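Local coordinates for protein Ent-copalyl diphosphate synthase (Streptomyces platensis, PDB 5BP8) that belongs to the terpene cyclases, largely helical enzymes, and carries a region related to the C-terminal domain of squalene-hopene cyclase, at residues 33-37 against 252-256; 219-225 against 241-245. All coordinates share one frame; numbering follows the deposited sequence. Where two conformers were deposited one is given.

Overall arrangement
Two buried contacts, with centres about 8 Å apart, illustrate how a largely helical protein ties together chain segments distant in sequence. Interaction 1 sets helix 31-40 against the loop that leads from helix 237-249 to helix 260-274, joining segments separated by 214 residues. Interaction 2 is nested within that long excursion and pairs helix 221-228 with helix 237-249, its next helix along the chain. Helix 31-40 therefore meets both the start of helix 221-228 and the loop after helix 237-249. The two contacts also touch directly, with D33 as a link between them: helix 31-40, the hairpin of helices 221-228 and 237-249 and the loop after it pack together.

Interaction 1. Residues 33-37 against 252-256; sequences DTARL and PVPSI
D33 reaches from helix 31-40 across the backbone of P254 and S255, and its side chain illustrates how one aspartate can meet a different kind of partner at each step. Its CB lies 3.5 Å from P254 O and packs 3.7 Å from V253 CG2. The carboxylate carbon CG then passes 3.6 Å from S255 CA. At the tip the two oxygens diverge in role: OD1 accepts a hydrogen bond from a water at 2.7 Å, which also donates to S255 O, whereas OD2 accepts from A222 N in the first turn of helix 221-228. A second water takes the N-H of D33 and donates to V253 O, so water bridges both the backbone and the side chain of this residue to the loop.

The next residue, T34, supplies the direct bond. With OG1 beside its own backbone N (chi1 -62°), the hydroxyl oxygen accepts from V253 N at 3.0 Å, nearly straight at 172°; S30 O is a further hydrogen-bonding partner of OG1. L37 completes the face apolarly, its CD1 resting 3.6 Å from V253 CG2. The chemistry is thus mixed: V253 is held through its amide directly, its carbonyl through water and its methyls by packing, while the nearby helix N-terminus would be expected to favour a charged D33, and P254 O stays buried with no hydrogen-bonding partner.

Interaction 2. Residues 219-225 against 241-245; sequences CSPAATA and YLRDV
P221 and T224 face Y241 and L242 in an antiparallel helical hairpin of the largely helical terpene cyclase fold: helices 221-228 and 237-249 follow one another in the chain and run roughly antiparallel, their local axes 10.5 Å apart at an angle of 147°. No hydrogen bond spans the two segments, and packing does the joining.

The packing contacts fall into two clusters. L242 spreads its two methyls over P221 and A225, CD2 lying 3.5 Å from P221 O and CD1 reaching 4.2 Å from A225 CB. Beside it, the ring of Y241 slants past T224 and P221, and T224 OG1 comes 3.4 Å from Y241 CE2, obliquely to the ring. The tyrosine CG stands anti to the backbone N (chi1 166°), which sends the ring out along the start of helix 221-228, where the hydroxyl oxygen OH comes 3.5 Å from P221 CD. V245, one turn later, lays CG2 over one ring face, toward the rim. The phenol continues beyond the hairpin, its OH hydrogen-bonding to T257 O in the loop that follows.

The polar bonds of 219-225 are internal or go to neighbours, as from T224 OG1 to V217 N, and the internal ones shape the surface that Y241 meets. S220 is the N-cap of helix 221-228, its OG accepting from A223 N at 2.9 Å. Its carbonyl oxygen is doubly gripped: T224 N donates to S220 O at 3.0 Å, and T224 OG1 donates to the same S220 O at 2.7 Å from the other face of the carbonyl plane, 36° out of it.

Interaction 1. Residues 33-37 against 252-256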
loop_
_atom_site.group_PDB
_atom_site.type_symbol
_atom_site.label_atom_id
_atom_site.label_comp_id
_atom_site.label_asym_id
_atom_site.label_seq_id
_atom_site.Cartn_x
_atom_site.Cartn_y
_atom_site.Cartn_z
ATOM N N ASP A 33 6.046 -4.619 9.651
ATOM C CA ASP A 33 6.523 -5.986 9.454
ATOM C C ASP A 33 7.928 -6.149 10.018
ATOM O O ASP A 33 8.316 -7.242 10.407
ATOM C CB ASP A 33 6.532 -6.452 7.981
ATOM C CG ASP A 33 5.291 -7.260 7.599
ATOM O OD1 ASP A 33 4.160 -6.826 7.897
ATOM O OD2 ASP A 33 5.428 -8.303 6.939
ATOM N N THR A 34 8.718 -5.093 10.019
ATOM C CA THR A 34 10.043 -5.190 10.594
ATOM C C THR A 34 9.929 -5.613 12.064
ATOM O O THR A 34 10.666 -6.530 12.540
ATOM C CB THR A 34 10.793 -3.838 10.438
ATOM O OG1 THR A 34 10.954 -3.533 9.049
ATOM C CG2 THR A 34 12.132 -3.904 11.087
ATOM N N ALA A 35 9.007 -4.969 12.783
ATOM C CA ALA A 35 8.716 -5.344 14.160
ATOM C C ALA A 35 8.124 -6.768 14.269
ATOM O O ALA A 35 8.513 -7.548 15.162
ATOM C CB ALA A 35 7.792 -4.329 14.802
ATOM N N ARG A 36 7.203 -7.117 13.369
ATOM C CA ARG A 36 6.666 -8.472 13.373
ATOM C C ARG A 36 7.795 -9.522 13.259
ATOM O O ARG A 36 7.738 -10.551 13.955
ATOM C CB ARG A 36 5.606 -8.704 12.299
ATOM C CG ARG A 36 4.262 -7.986 12.511
ATOM C CD ARG A 36 3.536 -8.341 13.816
ATOM N NE ARG A 36 4.117 -7.588 14.918
ATOM C CZ ARG A 36 4.375 -8.065 16.127
ATOM N NH1 ARG A 36 5.015 -7.282 17.005
ATOM N NH2 ARG A 36 3.979 -9.283 16.492
ATOM N N LEU A 37 8.798 -9.284 12.403
ATOM C CA LEU A 37 9.886 -10.244 12.287
ATOM C C LEU A 37 10.734 -10.331 13.523
ATOM O O LEU A 37 11.226 -11.427 13.874
ATOM C CB LEU A 37 10.728 -9.989 11.030
ATOM C CG LEU A 37 10.013 -10.208 9.687
ATOM C CD1 LEU A 37 11.013 -10.127 8.545
ATOM C CD2 LEU A 37 9.261 -11.522 9.655
ATOM N N PRO A 252 15.557 -4.627 7.651
ATOM C CA PRO A 252 14.153 -4.198 7.633
ATOM C C PRO A 252 13.405 -4.712 6.405
ATOM O O PRO A 252 14.040 -5.056 5.382
ATOM C CB PRO A 252 14.245 -2.667 7.635
ATOM C CG PRO A 252 15.629 -2.339 8.082
ATOM C CD PRO A 252 16.486 -3.484 7.650
ATOM N N VAL A 253 12.075 -4.787 6.506
ATOM C CA VAL A 253 11.258 -5.404 5.461
ATOM C C VAL A 253 9.992 -4.572 5.221
ATOM O O VAL A 253 9.512 -3.893 6.142
ATOM C CB VAL A 253 10.892 -6.845 5.833
ATOM C CG1 VAL A 253 12.150 -7.722 5.907
ATOM C CG2 VAL A 253 10.148 -6.899 7.157
ATOM N N PRO A 254 9.462 -4.628 3.993
ATOM C CA PRO A 254 8.154 -4.068 3.683
ATOM C C PRO A 254 7.042 -4.998 4.198
ATOM O O PRO A 254 7.302 -6.156 4.542
ATOM C CB PRO A 254 8.146 -4.067 2.173
ATOM C CG PRO A 254 8.925 -5.300 1.819
ATOM C CD PRO A 254 10.057 -5.275 2.807
ATOM N N SER A 255 5.808 -4.517 4.196
ATOM C CA SER A 255 4.656 -5.313 4.648
ATOM C C SER A 255 4.000 -6.131 3.520
ATOM O O SER A 255 3.169 -7.009 3.773
ATOM C CB SER A 255 3.620 -4.400 5.310
ATOM O OG SER A 255 2.968 -3.559 4.357
ATOM N N ILE A 256 4.361 -5.804 2.280
ATOM C CA ILE A 256 3.840 -6.481 1.106
ATOM C C ILE A 256 4.952 -6.593 0.082
ATOM O O ILE A 256 5.602 -5.587 -0.254
ATOM C CB ILE A 256 2.572 -5.775 0.539
ATOM C CG1 ILE A 256 2.014 -6.551 -0.654
ATOM C CG2 ILE A 256 2.838 -4.328 0.205
ATOM C CD1 ILE A 256 0.642 -6.070 -1.099
HETATM O O HOH W 1 2.392 -7.940 6.251
HETATM O O HOH W 2 6.678 -3.334 7.217
#

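Interaction 2. Residues 219-225 against 241-245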
loop_
_atom_site.group_PDB
_atom_site.type_symbol
_atom_site.label_atom_id
_atom_site.label_comp_id
_atom_site.label_asym_id
_atom_site.label_seq_id
_atom_site.Cartn_x
_atom_site.Cartn_y
_atom_site.Cartn_z
ATOM N N CYS A 219 1.903 -12.890 0.305
ATOM C CA CYS A 219 2.913 -11.856 0.042
ATOM C C CYS A 219 3.242 -10.959 1.259
ATOM O O CYS A 219 3.511 -9.754 1.089
ATOM C CB CYS A 219 2.517 -10.976 -1.161
ATOM S SG CYS A 219 2.427 -11.896 -2.732
ATOM N N SER A 220 3.246 -11.561 2.461
ATOM C CA SER A 220 3.539 -10.873 3.707
ATOM C C SER A 220 4.696 -11.539 4.413
ATOM O O SER A 220 4.594 -12.724 4.765
ATOM C CB SER A 220 2.357 -10.980 4.665
ATOM O OG SER A 220 2.732 -10.529 5.964
ATOM N N PRO A 221 5.759 -10.792 4.701
ATOM C CA PRO A 221 6.798 -11.425 5.530
ATOM C C PRO A 221 6.280 -11.850 6.909
ATOM O O PRO A 221 6.617 -12.946 7.394
ATOM C CB PRO A 221 7.858 -10.322 5.638
ATOM C CG PRO A 221 7.689 -9.555 4.399
ATOM C CD PRO A 221 6.207 -9.490 4.174
ATOM N N ALA A 222 5.487 -11.005 7.566
ATOM C CA ALA A 222 4.951 -11.350 8.887
ATOM C C ALA A 222 4.077 -12.633 8.848
ATOM O O ALA A 222 4.209 -13.497 9.700
ATOM C CB ALA A 222 4.130 -10.187 9.458
ATOM N N ALA A 223 3.170 -12.714 7.879
ATOM C CA ALA A 223 2.271 -13.877 7.778
ATOM C C ALA A 223 3.097 -15.141 7.534
ATOM O O ALA A 223 2.776 -16.220 8.057
ATOM C CB ALA A 223 1.255 -13.673 6.659
ATOM N N THR A 224 4.155 -15.005 6.723
ATOM C CA THR A 224 5.037 -16.117 6.408
ATOM C C THR A 224 5.760 -16.590 7.655
ATOM O O THR A 224 5.895 -17.807 7.881
ATOM C CB THR A 224 6.053 -15.770 5.289
ATOM O OG1 THR A 224 5.364 -15.255 4.126
ATOM C CG2 THR A 224 6.855 -16.993 4.883
ATOM N N ALA A 225 6.210 -15.653 8.481
ATOM C CA ALA A 225 6.849 -15.999 9.745
ATOM C C ALA A 225 5.876 -16.765 10.654
ATOM O O ALA A 225 6.267 -17.706 11.332
ATOM C CB ALA A 225 7.359 -14.741 10.441
ATOM N N TYR A 241 12.268 -17.073 1.164
ATOM C CA TYR A 241 11.575 -15.794 0.929
ATOM C C TYR A 241 11.954 -14.762 1.994
ATOM O O TYR A 241 12.376 -13.650 1.654
ATOM C CB TYR A 241 10.090 -16.040 0.902
ATOM C CG TYR A 241 9.200 -14.823 1.000
ATOM C CD1 TYR A 241 8.956 -14.014 -0.097
ATOM C CD2 TYR A 241 8.534 -14.539 2.201
ATOM C CE1 TYR A 241 8.096 -12.889 0.007
ATOM C CE2 TYR A 241 7.673 -13.465 2.300
ATOM C CZ TYR A 241 7.458 -12.649 1.223
ATOM O OH TYR A 241 6.565 -11.614 1.371
ATOM N N LEU A 242 11.843 -15.129 3.273
ATOM C CA LEU A 242 12.196 -14.206 4.366
ATOM C C LEU A 242 13.652 -13.760 4.269
ATOM O O LEU A 242 13.957 -12.559 4.420
ATOM C CB LEU A 242 11.899 -14.822 5.734
ATOM C CG LEU A 242 10.417 -14.948 6.047
ATOM C CD1 LEU A 242 10.203 -15.592 7.409
ATOM C CD2 LEU A 242 9.744 -13.581 5.994
ATOM N N ARG A 243 14.558 -14.712 3.997
ATOM C CA ARG A 243 15.969 -14.364 3.825
ATOM C C ARG A 243 16.176 -13.380 2.683
ATOM O O ARG A 243 16.897 -12.392 2.835
ATOM C CB ARG A 243 16.826 -15.622 3.634
ATOM C CG ARG A 243 16.901 -16.464 4.904
ATOM C CD ARG A 243 17.508 -17.846 4.669
ATOM N NE ARG A 243 17.851 -18.521 5.922
ATOM C CZ ARG A 243 18.278 -19.784 6.028
ATOM N NH1 ARG A 243 18.435 -20.559 4.957
ATOM N NH2 ARG A 243 18.548 -20.280 7.225
ATOM N N ASP A 244 15.559 -13.652 1.545
ATOM C CA ASP A 244 15.714 -12.774 0.372
ATOM C C ASP A 244 15.196 -11.374 0.648
ATOM O O ASP A 244 15.826 -10.373 0.291
ATOM C CB ASP A 244 14.994 -13.335 -0.837
ATOM C CG ASP A 244 15.711 -14.529 -1.469
ATOM O OD1 ASP A 244 16.931 -14.719 -1.216
ATOM O OD2 ASP A 244 15.035 -15.271 -2.210
ATOM N N VAL A 245 14.028 -11.300 1.270
ATOM C CA VAL A 245 13.397 -10.004 1.487
ATOM C C VAL A 245 14.239 -9.148 2.430
ATOM O O VAL A 245 14.543 -7.984 2.126
ATOM C CB VAL A 245 11.961 -10.173 2.009
ATOM C CG1 VAL A 245 11.373 -8.840 2.447
ATOM C CG2 VAL A 245 11.080 -10.827 0.960
#